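Local coordinates for predicted ATPase involved in replication control, Cdc46/Mcm family (Methanopyrus kandleri AV19, PDB 3F8T), which belongs to the MCM family of replicative helicases, whose members generally bind ATP and single-stranded DNA, and may itself do so, at residues A[266-271]-A[303-308]; A[307-312]-A[342-347]. The protein carries 2 engineered substitutions. All coordinates share one frame; numbering follows the deposited sequence.

Contact 1 of 2, residues A[266-271]-A[303-308]; sequences GVYVDL and ILAVDH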
ATOM      1  N   GLY A 266       3.431   4.420   2.448  1.00 18.16           N
ATOM      2  CA  GLY A 266       3.290   4.740   3.867  1.00 18.13           C
ATOM      3  C   GLY A 266       2.916   6.171   4.145  1.00 17.83           C
ATOM      4  O   GLY A 266       2.869   6.992   3.221  1.00 16.28           O
ATOM      5  N   VAL A 267       2.669   6.454   5.428  1.00 17.04           N
ATOM      6  CA  VAL A 267       2.314   7.788   5.891  1.00 17.38           C
ATOM      7  C   VAL A 267       2.966   8.010   7.229  1.00 17.57           C
ATOM      8  O   VAL A 267       2.964   7.120   8.096  1.00 16.01           O
ATOM      9  CB  VAL A 267       0.769   7.972   6.090  1.00 17.82           C
ATOM     10  CG1 VAL A 267       0.444   9.420   6.476  1.00 18.17           C
ATOM     11  CG2 VAL A 267       0.014   7.562   4.833  1.00 19.32           C
ATOM     12  N   TYR A 268       3.505   9.215   7.397  1.00 17.88           N
ATOM     13  CA  TYR A 268       4.018   9.645   8.681  1.00 18.90           C
ATOM     14  C   TYR A 268       3.007  10.540   9.363  1.00 18.72           C
ATOM     15  O   TYR A 268       2.452  11.435   8.734  1.00 18.58           O
ATOM     16  CB  TYR A 268       5.340  10.407   8.505  1.00 19.66           C
ATOM     17  CG  TYR A 268       5.847  11.040   9.784  1.00 20.61           C
ATOM     18  CD1 TYR A 268       6.765  10.379  10.597  1.00 19.76           C
ATOM     19  CD2 TYR A 268       5.399  12.308  10.179  1.00 20.43           C
ATOM     20  CE1 TYR A 268       7.220  10.965  11.777  1.00 20.32           C
ATOM     21  CE2 TYR A 268       5.838  12.887  11.347  1.00 20.95           C
ATOM     22  CZ  TYR A 268       6.749  12.227  12.133  1.00 20.90           C
ATOM     23  OH  TYR A 268       7.178  12.844  13.288  1.00 20.71           O
ATOM     24  N   VAL A 269       2.758  10.279  10.645  1.00 18.07           N
ATOM     25  CA  VAL A 269       2.026  11.218  11.486  1.00 18.30           C
ATOM     26  C   VAL A 269       2.718  11.433  12.833  1.00 18.30           C
ATOM     27  O   VAL A 269       3.306  10.511  13.422  1.00 18.10           O
ATOM     28  CB  VAL A 269       0.538  10.811  11.745  1.00 17.95           C
ATOM     29  CG1 VAL A 269      -0.274  10.809  10.437  1.00 17.98           C
ATOM     30  CG2 VAL A 269       0.415   9.453  12.478  1.00 18.05           C
ATOM     31  N   ASP A 270       2.625  12.664  13.308  1.00 18.30           N
ATOM     32  CA  ASP A 270       2.894  12.963  14.709  1.00 19.43           C
ATOM     33  C   ASP A 270       1.528  12.819  15.363  1.00 18.75           C
ATOM     34  O   ASP A 270       0.641  13.628  15.095  1.00 18.91           O
ATOM     35  CB  ASP A 270       3.418  14.398  14.820  1.00 18.71           C
ATOM     36  CG  ASP A 270       3.658  14.844  16.254  1.00 21.06           C
ATOM     37  OD1 ASP A 270       3.113  14.261  17.209  1.00 19.24           O
ATOM     38  OD2 ASP A 270       4.417  15.809  16.416  1.00 24.09           O
ATOM     39  N   LEU A 271       1.346  11.797  16.201  1.00 18.92           N
ATOM     40  CA  LEU A 271       0.027  11.532  16.796  1.00 19.84           C
ATOM     41  C   LEU A 271      -0.548  12.746  17.543  1.00 20.66           C
ATOM     42  O   LEU A 271      -1.773  12.972  17.554  1.00 20.58           O
ATOM     43  CB  LEU A 271       0.040  10.283  17.697  1.00 19.99           C
ATOM     44  CG  LEU A 271      -1.357   9.714  18.016  1.00 21.00           C
ATOM     45  CD1 LEU A 271      -2.063   9.169  16.747  1.00 21.42           C
ATOM     46  CD2 LEU A 271      -1.268   8.625  19.055  1.00 20.53           C
ATOM     47  N   ILE A 303       3.715   1.125   5.526  1.00 16.58           N
ATOM     48  CA  ILE A 303       4.079   1.446   6.903  1.00 16.16           C
ATOM     49  C   ILE A 303       3.286   2.653   7.368  1.00 15.53           C
ATOM     50  O   ILE A 303       3.272   3.681   6.702  1.00 15.97           O
ATOM     51  CB  ILE A 303       5.594   1.768   7.033  1.00 15.91           C
ATOM     52  CG1 ILE A 303       6.461   0.561   6.606  1.00 17.16           C
ATOM     53  CG2 ILE A 303       5.932   2.293   8.447  1.00 15.60           C
ATOM     54  CD1 ILE A 303       6.572  -0.542   7.667  1.00 18.55           C
ATOM     55  N   LEU A 304       2.640   2.525   8.518  1.00 15.58           N
ATOM     56  CA  LEU A 304       2.107   3.700   9.198  1.00 15.76           C
ATOM     57  C   LEU A 304       3.074   4.111  10.314  1.00 16.07           C
ATOM     58  O   LEU A 304       3.175   3.437  11.349  1.00 15.16           O
ATOM     59  CB  LEU A 304       0.695   3.453   9.739  1.00 16.39           C
ATOM     60  CG  LEU A 304       0.122   4.622  10.561  1.00 14.59           C
ATOM     61  CD1 LEU A 304      -0.270   5.784   9.670  1.00 13.94           C
ATOM     62  CD2 LEU A 304      -1.056   4.130  11.398  1.00 17.22           C
ATOM     63  N   ALA A 305       3.781   5.220  10.097  1.00 15.78           N
ATOM     64  CA  ALA A 305       4.732   5.703  11.101  1.00 16.66           C
ATOM     65  C   ALA A 305       4.009   6.630  12.067  1.00 16.64           C
ATOM     66  O   ALA A 305       3.541   7.708  11.677  1.00 17.47           O
ATOM     67  CB  ALA A 305       5.918   6.411  10.435  1.00 16.16           C
ATOM     68  N   VAL A 306       3.899   6.197  13.318  1.00 16.84           N
ATOM     69  CA  VAL A 306       3.105   6.917  14.319  1.00 17.26           C
ATOM     70  C   VAL A 306       4.061   7.466  15.365  1.00 17.00           C
ATOM     71  O   VAL A 306       4.441   6.758  16.292  1.00 16.90           O
ATOM     72  CB  VAL A 306       2.044   6.015  14.993  1.00 17.20           C
ATOM     73  CG1 VAL A 306       1.220   6.834  15.996  1.00 18.09           C
ATOM     74  CG2 VAL A 306       1.105   5.414  13.942  1.00 17.44           C
ATOM     75  N   ASP A 307       4.453   8.724  15.188  1.00 17.47           N
ATOM     76  CA  ASP A 307       5.480   9.338  16.044  1.00 18.47           C
ATOM     77  C   ASP A 307       4.809   9.954  17.272  1.00 19.43           C
ATOM     78  O   ASP A 307       3.641  10.356  17.218  1.00 19.86           O
ATOM     79  CB  ASP A 307       6.244  10.411  15.267  1.00 17.70           C
ATOM     80  CG  ASP A 307       7.674  10.654  15.804  1.00 17.58           C
ATOM     81  OD1 ASP A 307       8.089  10.049  16.809  1.00 18.26           O
ATOM     82  OD2 ASP A 307       8.387  11.454  15.166  1.00 19.40           O
ATOM     83  N   HIS A 308       5.557  10.024  18.369  1.00 19.55           N
ATOM     84  CA  HIS A 308       5.084  10.622  19.624  1.00 20.56           C
ATOM     85  C   HIS A 308       3.809   9.982  20.172  1.00 20.92           C
ATOM     86  O   HIS A 308       2.798  10.666  20.394  1.00 21.64           O
ATOM     87  CB  HIS A 308       4.929  12.139  19.461  1.00 20.25           C
ATOM     88  CG  HIS A 308       6.129  12.781  18.837  1.00 21.03           C
ATOM     89  ND1 HIS A 308       7.330  12.898  19.497  1.00 24.77           N
ATOM     90  CD2 HIS A 308       6.329  13.289  17.599  1.00 22.39           C
ATOM     91  CE1 HIS A 308       8.211  13.482  18.702  1.00 23.31           C
ATOM     92  NE2 HIS A 308       7.632  13.717  17.540  1.00 23.82           N
TER

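Contact 2 of 2, residues A[307-312]-A[342-347]; sequences DHLEGA and VLAAIN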
ATOM      1  N   ASP A 307       4.453   8.724  15.188  1.00 17.47           N
ATOM      2  CA  ASP A 307       5.480   9.338  16.044  1.00 18.47           C
ATOM      3  C   ASP A 307       4.809   9.954  17.272  1.00 19.43           C
ATOM      4  O   ASP A 307       3.641  10.356  17.218  1.00 19.86           O
ATOM      5  CB  ASP A 307       6.244  10.411  15.267  1.00 17.70           C
ATOM      6  CG  ASP A 307       7.674  10.654  15.804  1.00 17.58           C
ATOM      7  OD1 ASP A 307       8.089  10.049  16.809  1.00 18.26           O
ATOM      8  OD2 ASP A 307       8.387  11.454  15.166  1.00 19.40           O
ATOM      9  N   HIS A 308       5.557  10.024  18.369  1.00 19.55           N
ATOM     10  CA  HIS A 308       5.084  10.622  19.624  1.00 20.56           C
ATOM     11  C   HIS A 308       3.809   9.982  20.172  1.00 20.92           C
ATOM     12  O   HIS A 308       2.798  10.666  20.394  1.00 21.64           O
ATOM     13  CB  HIS A 308       4.929  12.139  19.461  1.00 20.25           C
ATOM     14  CG  HIS A 308       6.129  12.781  18.837  1.00 21.03           C
ATOM     15  ND1 HIS A 308       7.330  12.898  19.497  1.00 24.77           N
ATOM     16  CD2 HIS A 308       6.329  13.289  17.599  1.00 22.39           C
ATOM     17  CE1 HIS A 308       8.211  13.482  18.702  1.00 23.31           C
ATOM     18  NE2 HIS A 308       7.632  13.717  17.540  1.00 23.82           N
ATOM     19  N   LEU A 309       3.872   8.676  20.397  1.00 20.35           N
ATOM     20  CA  LEU A 309       2.745   7.908  20.921  1.00 21.74           C
ATOM     21  C   LEU A 309       2.424   8.203  22.400  1.00 22.58           C
ATOM     22  O   LEU A 309       1.338   7.861  22.877  1.00 22.59           O
ATOM     23  CB  LEU A 309       3.008   6.400  20.714  1.00 21.12           C
ATOM     24  CG  LEU A 309       1.906   5.351  20.933  1.00 22.62           C
ATOM     25  CD1 LEU A 309       0.732   5.559  19.968  1.00 22.62           C
ATOM     26  CD2 LEU A 309       2.497   3.976  20.714  1.00 22.04           C
ATOM     27  N   GLU A 310       3.357   8.824  23.131  1.00 23.28           N
ATOM     28  CA  GLU A 310       3.143   9.079  24.564  1.00 25.12           C
ATOM     29  C   GLU A 310       1.812   9.766  24.813  1.00 25.96           C
ATOM     30  O   GLU A 310       1.477  10.735  24.125  1.00 26.71           O
ATOM     31  CB  GLU A 310       4.292   9.900  25.178  1.00 25.10           C
ATOM     32  CG  GLU A 310       4.510  11.280  24.553  1.00 25.72           C
ATOM     33  CD  GLU A 310       5.542  11.294  23.431  1.00 26.60           C
ATOM     34  OE1 GLU A 310       5.963  10.217  22.950  1.00 23.59           O
ATOM     35  OE2 GLU A 310       5.955  12.407  23.036  1.00 28.03           O
ATOM     36  N   GLY A 311       1.053   9.233  25.771  1.00 26.75           N
ATOM     37  CA  GLY A 311      -0.248   9.794  26.163  1.00 26.71           C
ATOM     38  C   GLY A 311      -1.296   9.715  25.065  1.00 26.55           C
ATOM     39  O   GLY A 311      -2.234  10.521  25.031  1.00 27.05           O
ATOM     40  N   ALA A 312      -1.133   8.757  24.152  1.00 25.77           N
ATOM     41  CA  ALA A 312      -2.090   8.549  23.069  1.00 25.66           C
ATOM     42  C   ALA A 312      -3.514   8.471  23.636  1.00 25.20           C
ATOM     43  O   ALA A 312      -3.784   7.604  24.469  1.00 25.88           O
ATOM     44  CB  ALA A 312      -1.756   7.263  22.328  1.00 24.82           C
ATOM     45  N   VAL A 342       2.413  -1.022  11.720  1.00 15.88           N
ATOM     46  CA  VAL A 342       2.531   0.164  12.556  1.00 15.98           C
ATOM     47  C   VAL A 342       3.949   0.265  13.143  1.00 15.82           C
ATOM     48  O   VAL A 342       4.387  -0.612  13.902  1.00 15.43           O
ATOM     49  CB  VAL A 342       1.480   0.186  13.670  1.00 15.55           C
ATOM     50  CG1 VAL A 342       1.743   1.350  14.651  1.00 16.81           C
ATOM     51  CG2 VAL A 342       0.059   0.289  13.059  1.00 15.53           C
ATOM     52  N   LEU A 343       4.632   1.332  12.755  1.00 16.21           N
ATOM     53  CA  LEU A 343       5.940   1.693  13.312  1.00 16.32           C
ATOM     54  C   LEU A 343       5.747   2.925  14.175  1.00 16.32           C
ATOM     55  O   LEU A 343       5.678   4.037  13.679  1.00 16.86           O
ATOM     56  CB  LEU A 343       6.964   1.964  12.211  1.00 15.71           C
ATOM     57  CG  LEU A 343       8.332   2.493  12.732  1.00 14.12           C
ATOM     58  CD1 LEU A 343       8.966   1.536  13.735  1.00 13.94           C
ATOM     59  CD2 LEU A 343       9.233   2.718  11.578  1.00 13.40           C
ATOM     60  N   ALA A 344       5.651   2.704  15.473  1.00 17.39           N
ATOM     61  CA  ALA A 344       5.365   3.772  16.414  1.00 17.92           C
ATOM     62  C   ALA A 344       6.641   4.157  17.159  1.00 18.43           C
ATOM     63  O   ALA A 344       7.601   3.385  17.197  1.00 18.46           O
ATOM     64  CB  ALA A 344       4.325   3.331  17.374  1.00 17.38           C
ATOM     65  N   ALA A 345       6.649   5.374  17.701  1.00 18.63           N
ATOM     66  CA  ALA A 345       7.737   5.846  18.557  1.00 19.64           C
ATOM     67  C   ALA A 345       7.178   6.500  19.815  1.00 21.00           C
ATOM     68  O   ALA A 345       6.190   7.251  19.763  1.00 20.73           O
ATOM     69  CB  ALA A 345       8.625   6.794  17.795  1.00 18.63           C
ATOM     70  N   ILE A 346       7.819   6.224  20.946  1.00 23.20           N
ATOM     71  CA  ILE A 346       7.407   6.811  22.221  1.00 24.58           C
ATOM     72  C   ILE A 346       8.631   7.298  22.986  1.00 27.25           C
ATOM     73  O   ILE A 346       9.691   6.658  22.960  1.00 26.09           O
ATOM     74  CB  ILE A 346       6.604   5.811  23.088  1.00 24.51           C
ATOM     75  CG1 ILE A 346       5.930   6.516  24.261  1.00 23.89           C
ATOM     76  CG2 ILE A 346       7.495   4.654  23.604  1.00 24.82           C
ATOM     77  CD1 ILE A 346       4.742   5.751  24.843  1.00 23.09           C
ATOM     78  N   ASN A 347       8.474   8.445  23.639  1.00 30.46           N
ATOM     79  CA  ASN A 347       9.535   9.009  24.461  1.00 34.35           C
ATOM     80  C   ASN A 347       9.265   8.683  25.914  1.00 36.93           C
ATOM     81  O   ASN A 347       8.406   9.315  26.527  1.00 37.12           O
ATOM     82  CB  ASN A 347       9.626  10.527  24.284  1.00 34.77           C
ATOM     83  CG  ASN A 347      10.586  11.182  25.283  1.00 36.08           C
ATOM     84  OD1 ASN A 347      11.331  10.498  25.986  1.00 38.30           O
ATOM     85  ND2 ASN A 347      10.565  12.512  25.344  1.00 36.47           N
TER

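Contact 1 of 2, residues A[266-271]-A[303-308]
Strands 266-270 and 303-307 run parallel, pairing Val267 with Leu304, Tyr268 with Ala305 and Val269 with Val306, their axes approaching to 4.8 Å and 14° apart in direction. Residues 267 and 269 of the first strand give both N-H and C=O to the second, from Val267 N to Ile303 O (3.1 Å) through to Asp307 N and Val269 O (2.8 Å). Leu271 N continues the series to Asp307 O just past the strand end. Gly266 CA lies 3.0 Å from Ile303 O, a place suited to a residue without a side chain. Val267, Val269, Leu304 and Val306 form the apolar face; beta-branched valines suit the extended backbone. Helix 295-298 packs on the first three, and Leu271 CB meets Val306 CG1 at 4.0 Å. On the other face, under helix 248-261, Tyr268 has CG anti to its backbone N (chi1 173°) and its ring passes the small Ala305 CB. Its OH donates to Asp307 OD2 at 2.6 Å, the oxygen lying in the ring plane and using its anti lone pair. Asp270, salt-bridged to Arg272, brings CG 3.4 Å from His308 CD2, carboxylate and imidazole planes 41° apart. Asp307 ends its strand where P-loop ATPases carry the Walker B aspartate, and it probably corresponds to that residue; the hydroxyls of Tyr268 and Ser252, both on OD2, would help to limit the rotation of this carboxylate.

Contact 2 of 2, residues A[307-312]-A[342-347]
Glu310 reaches Asn347 through two torsions: CG is tucked between its own backbone N and carbonyl carbon (chi1 60°), and a bend at the next bond (chi2 -93°) places CD toward the end of strand 341-346. OE1 then accepts a nearly straight bond from Asn347 N at 3.1 Å, the donor standing 48° out of the carboxylate plane. An alanine here would probably leave Asn347 N without this acceptor, although CB would still meet Ile346. Ile346 also meets the backbone of Glu310, its CG1 3.6 Å from Glu310 N and its CD1 3.7 Å from Glu310 CA, a branched apolar side chain packing against the turn. The backbone itself is held by Leu309 N, which bonds Ala345 O at 2.8 Å. Leu309 CD2 rests 3.9 Å from Ala344 CB, and Ala345 CB meets Asp307 OD1 at 3.4 Å; both alanines are small enough to let the neighbouring segment close in. Beyond these contacts the chain reverses in a type II beta turn from Leu309 to Ala312, closed by Ala312 N on Leu309 O, with Gly311 at the third position taking the positive phi of a type II turn, which glycine adopts easily. Asn347 follows strand 341-346 where AAA+ proteins carry sensor 1, and is probably its counterpart. Leu309 and Ile346 pack against Leu243 of strand 242-245 and against Leu363, while Ala345 touches Cys251 and Asn347 touches Pro248 of helix 248-261.

How the contacts relate
Both contacts reach one parallel sheet in the MCM P-loop domain, whose strand order (266-270, 303-307, 341-346, 242-245, 373-376) is that of AAA+ ATPases. Contact 1 pairs the outermost strand 266-270 with 303-307 and is only partly buried; contact 2 sets the loop after 303-307 against strand 341-346 and is the more buried, although it lies farther from the centre of the chain. They share Asp307 and His308, where the strand gives way to the loop, and Leu343 bridges them through probable backbone bonds to Leu304 and Val306. Regular strand pairing dominates contact 1, whereas contact 2 relies on one backbone bond, one carboxylate bond, and leucine and isoleucine packing beside alanines.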